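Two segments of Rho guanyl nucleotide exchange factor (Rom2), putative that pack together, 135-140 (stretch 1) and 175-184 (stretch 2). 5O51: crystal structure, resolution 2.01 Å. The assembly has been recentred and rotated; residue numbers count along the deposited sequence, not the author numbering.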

# COMPACT_ATOMS: atom_id res chain seq x y z
N LEU A 135 4.20 5.50 -20.83
CA LEU A 135 4.77 4.59 -21.85
C LEU A 135 4.33 3.17 -21.49
O LEU A 135 3.36 2.67 -22.05
N SER A 136 4.98 2.55 -20.51
CA SER A 136 4.75 1.14 -20.25
C SER A 136 5.15 0.71 -18.83
O SER A 136 5.61 1.53 -18.01
N SER A 137 4.99 -0.60 -18.58
CA SER A 137 5.19 -1.20 -17.28
C SER A 137 5.72 -2.62 -17.43
O SER A 137 5.24 -3.38 -18.24
N THR A 138 6.71 -2.99 -16.63
CA THR A 138 7.26 -4.35 -16.67
C THR A 138 7.08 -4.95 -15.29
O THR A 138 7.51 -4.35 -14.30
N ILE A 139 6.46 -6.14 -15.25
CA ILE A 139 6.14 -6.79 -14.00
C ILE A 139 6.93 -8.08 -13.82
O ILE A 139 6.83 -8.97 -14.65
N LYS A 140 7.60 -8.23 -12.68
CA LYS A 140 8.34 -9.44 -12.36
C LYS A 140 7.81 -10.07 -11.10
O LYS A 140 7.44 -9.37 -10.15
N TYR A 175 4.60 -7.92 -19.55
CA TYR A 175 4.71 -6.60 -20.15
C TYR A 175 3.32 -5.97 -20.30
O TYR A 175 2.35 -6.68 -20.53
N ILE A 176 3.22 -4.65 -20.15
CA ILE A 176 1.93 -3.93 -20.16
C ILE A 176 2.19 -2.58 -20.84
O ILE A 176 3.02 -1.80 -20.35
N PRO A 177 1.45 -2.28 -21.93
CA PRO A 177 1.68 -0.99 -22.62
C PRO A 177 0.88 0.17 -22.02
O PRO A 177 0.06 0.77 -22.72
N ALA A 178 1.14 0.47 -20.74
CA ALA A 178 0.61 1.66 -20.04
C ALA A 178 1.30 1.96 -18.67
O ALA A 178 1.86 1.08 -18.02
N GLU A 179 1.21 3.22 -18.25
CA GLU A 179 1.63 3.63 -16.90
C GLU A 179 0.74 2.96 -15.81
O GLU A 179 -0.50 3.06 -15.88
N SER A 180 1.38 2.29 -14.83
CA SER A 180 0.67 1.57 -13.74
C SER A 180 0.73 2.27 -12.39
O SER A 180 1.81 2.60 -11.93
N SER A 181 -0.46 2.49 -11.79
CA SER A 181 -0.65 3.01 -10.41
C SER A 181 -0.51 1.94 -9.31
O SER A 181 0.06 2.22 -8.28
N SER A 182 -1.03 0.73 -9.53
CA SER A 182 -1.13 -0.24 -8.44
C SER A 182 -1.21 -1.70 -8.89
O SER A 182 -1.47 -2.00 -10.03
N ILE A 183 -1.08 -2.61 -7.95
CA ILE A 183 -1.23 -4.03 -8.24
C ILE A 183 -1.89 -4.87 -7.12
O ILE A 183 -1.61 -4.70 -5.96
N HIS A 184 -2.75 -5.79 -7.49
CA HIS A 184 -3.58 -6.56 -6.55
C HIS A 184 -3.60 -8.03 -6.94
O HIS A 184 -3.62 -8.37 -8.13

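The frame for this contact is an antiparallel pairing, and the side chains follow from it. Ser137 and Ile176 form a hydrogen-bonded pair: Ser137 N donates to Ile176 O at 2.9 Å, and the return bond, from Ile176 N to Ser137 O at 3.1 Å, is weak. Thr138 and Tyr175 come next as a non-hydrogen-bonded pair. This register sends Ser137 and Ile176 to one face of the sheet and Thr138 and Tyr175 to the other, so the buried and the more exposed parts of the contact are separated by strand alternation. Stretch 2 leaves the strand after Ile176, runs through a loop at Pro177 to Glu179 and re-enters a strand at Ser180.

The polar centre is Ser137, a buried residue with its side chain in the m rotamer. Its OG donates to the backbone carbonyl Ala178 O at 2.7 Å and accepts from Ser180 OG at 2.9 Å. Ser180, also buried and also m, points its CA-to-CB bond toward stretch 1, which brings the two hydroxyls together. One small side chain thus ties the strand to two points of the other stretch, the loop carbonyl and the serine that opens the next strand. A hydroxyl can donate and accept at once, and here it does both in a place with little solvent. Ala178 contributes through its backbone: its methyl group points away from stretch 1, while its carbonyl receives the Ser137 hydroxyl.

The apolar part lies farther along stretch 1. Ile139 is buried, points toward stretch 2, and has chi1 in m with chi2 between wells at 98°. Its CD1 reaches Ile176 CG1 at 3.5 Å, close packing between two branched chains; Ile176 is m at both chi angles. On its other contact the fit is looser, with Ile139 CG1 4.4 Å from Ile183 CD1. Ile183 is t at both angles and points toward stretch 1. Ile139 therefore touches an isoleucine from each of the two strand segments of stretch 2, joining them through apolar contact much as Ser137 links the loop and the second strand through hydrogen bonds.

Toward the exposed side the contacts involve Ser136 and Tyr175. Tyr175 leaves its strand on the Thr138 face, with chi1 t and chi2 84°, and the end of its side chain comes nearer to stretch 1 than its starting direction suggests: Tyr175 OH lies 3.4 Å from Ser136 CB. The same Ser136 CB sits 3.4 Å from Ile176 O. Ser136 itself points sideways, with chi1 off the wells at 93°. Thr138, m, makes no contact despite being paired with Tyr175, and the side chains of Leu135, Pro177 and Glu179 point away.

The pattern to read is a small buried hydroxyl network beside an isoleucine, Ile139, that touches Ile176 closely and Ile183 more loosely, bordered by Tyr175, whose hydroxyl end reaches Ser136.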

# COMPACT_ATOMS: atom_id res chain seq x y z
CB LEU A 135 6.32 4.71 -22.00
CG LEU A 135 7.16 3.79 -22.92
CD1 LEU A 135 7.99 4.61 -23.91
CD2 LEU A 135 8.06 2.85 -22.14
CB SER A 136 5.50 0.29 -21.31
OG SER A 136 6.80 -0.09 -20.88
CB SER A 137 3.85 -1.19 -16.47
OG SER A 137 3.43 0.15 -16.09
CB THR A 138 8.75 -4.31 -16.97
OG1 THR A 138 8.95 -3.62 -18.21
CG2 THR A 138 9.35 -5.74 -16.98
CB ILE A 139 4.64 -7.15 -13.93
CG1 ILE A 139 3.76 -5.90 -13.82
CG2 ILE A 139 4.39 -8.04 -12.73
CD1 ILE A 139 3.19 -5.45 -15.13
CB LYS A 140 9.81 -9.14 -12.19
CG LYS A 140 10.55 -8.81 -13.47
CD LYS A 140 12.00 -9.27 -13.37
CE LYS A 140 12.86 -8.64 -14.46
NZ LYS A 140 14.19 -8.22 -13.93
CB TYR A 175 5.41 -6.68 -21.51
CG TYR A 175 5.37 -5.35 -22.24
CD1 TYR A 175 6.32 -4.36 -21.96
CD2 TYR A 175 4.32 -5.04 -23.14
CE1 TYR A 175 6.27 -3.12 -22.59
CE2 TYR A 175 4.26 -3.79 -23.77
CZ TYR A 175 5.24 -2.84 -23.49
OH TYR A 175 5.23 -1.59 -24.11
CB ILE A 176 1.40 -3.59 -18.72
CG1 ILE A 176 1.13 -4.86 -17.85
CG2 ILE A 176 0.15 -2.69 -18.76
CD1 ILE A 176 -0.19 -5.54 -18.10
CB PRO A 177 1.22 -1.30 -24.06
CG PRO A 177 0.12 -2.29 -23.88
CD PRO A 177 0.55 -3.16 -22.71
CB ALA A 178 -0.89 1.52 -19.84
CB GLU A 179 1.55 5.16 -16.77
CG GLU A 179 2.22 5.73 -15.51
CD GLU A 179 2.14 7.25 -15.41
OE1 GLU A 179 1.10 7.84 -15.78
OE2 GLU A 179 3.13 7.87 -14.94
CB SER A 180 1.24 0.18 -13.57
OG SER A 180 0.96 -0.60 -14.69
CB SER A 181 -2.05 3.61 -10.23
OG SER A 181 -2.33 4.66 -11.13
CB SER A 182 -2.38 0.09 -7.66
OG SER A 182 -3.55 -0.06 -8.45
CB ILE A 183 0.14 -4.62 -8.70
CG1 ILE A 183 -0.05 -5.87 -9.53
CG2 ILE A 183 1.06 -4.90 -7.51
CD1 ILE A 183 1.18 -6.23 -10.32
CB HIS A 184 -5.03 -5.99 -6.51
CG HIS A 184 -5.07 -4.53 -6.20
ND1 HIS A 184 -5.13 -4.05 -4.91
CD2 HIS A 184 -4.92 -3.45 -7.00
CE1 HIS A 184 -5.05 -2.73 -4.93
NE2 HIS A 184 -4.91 -2.34 -6.19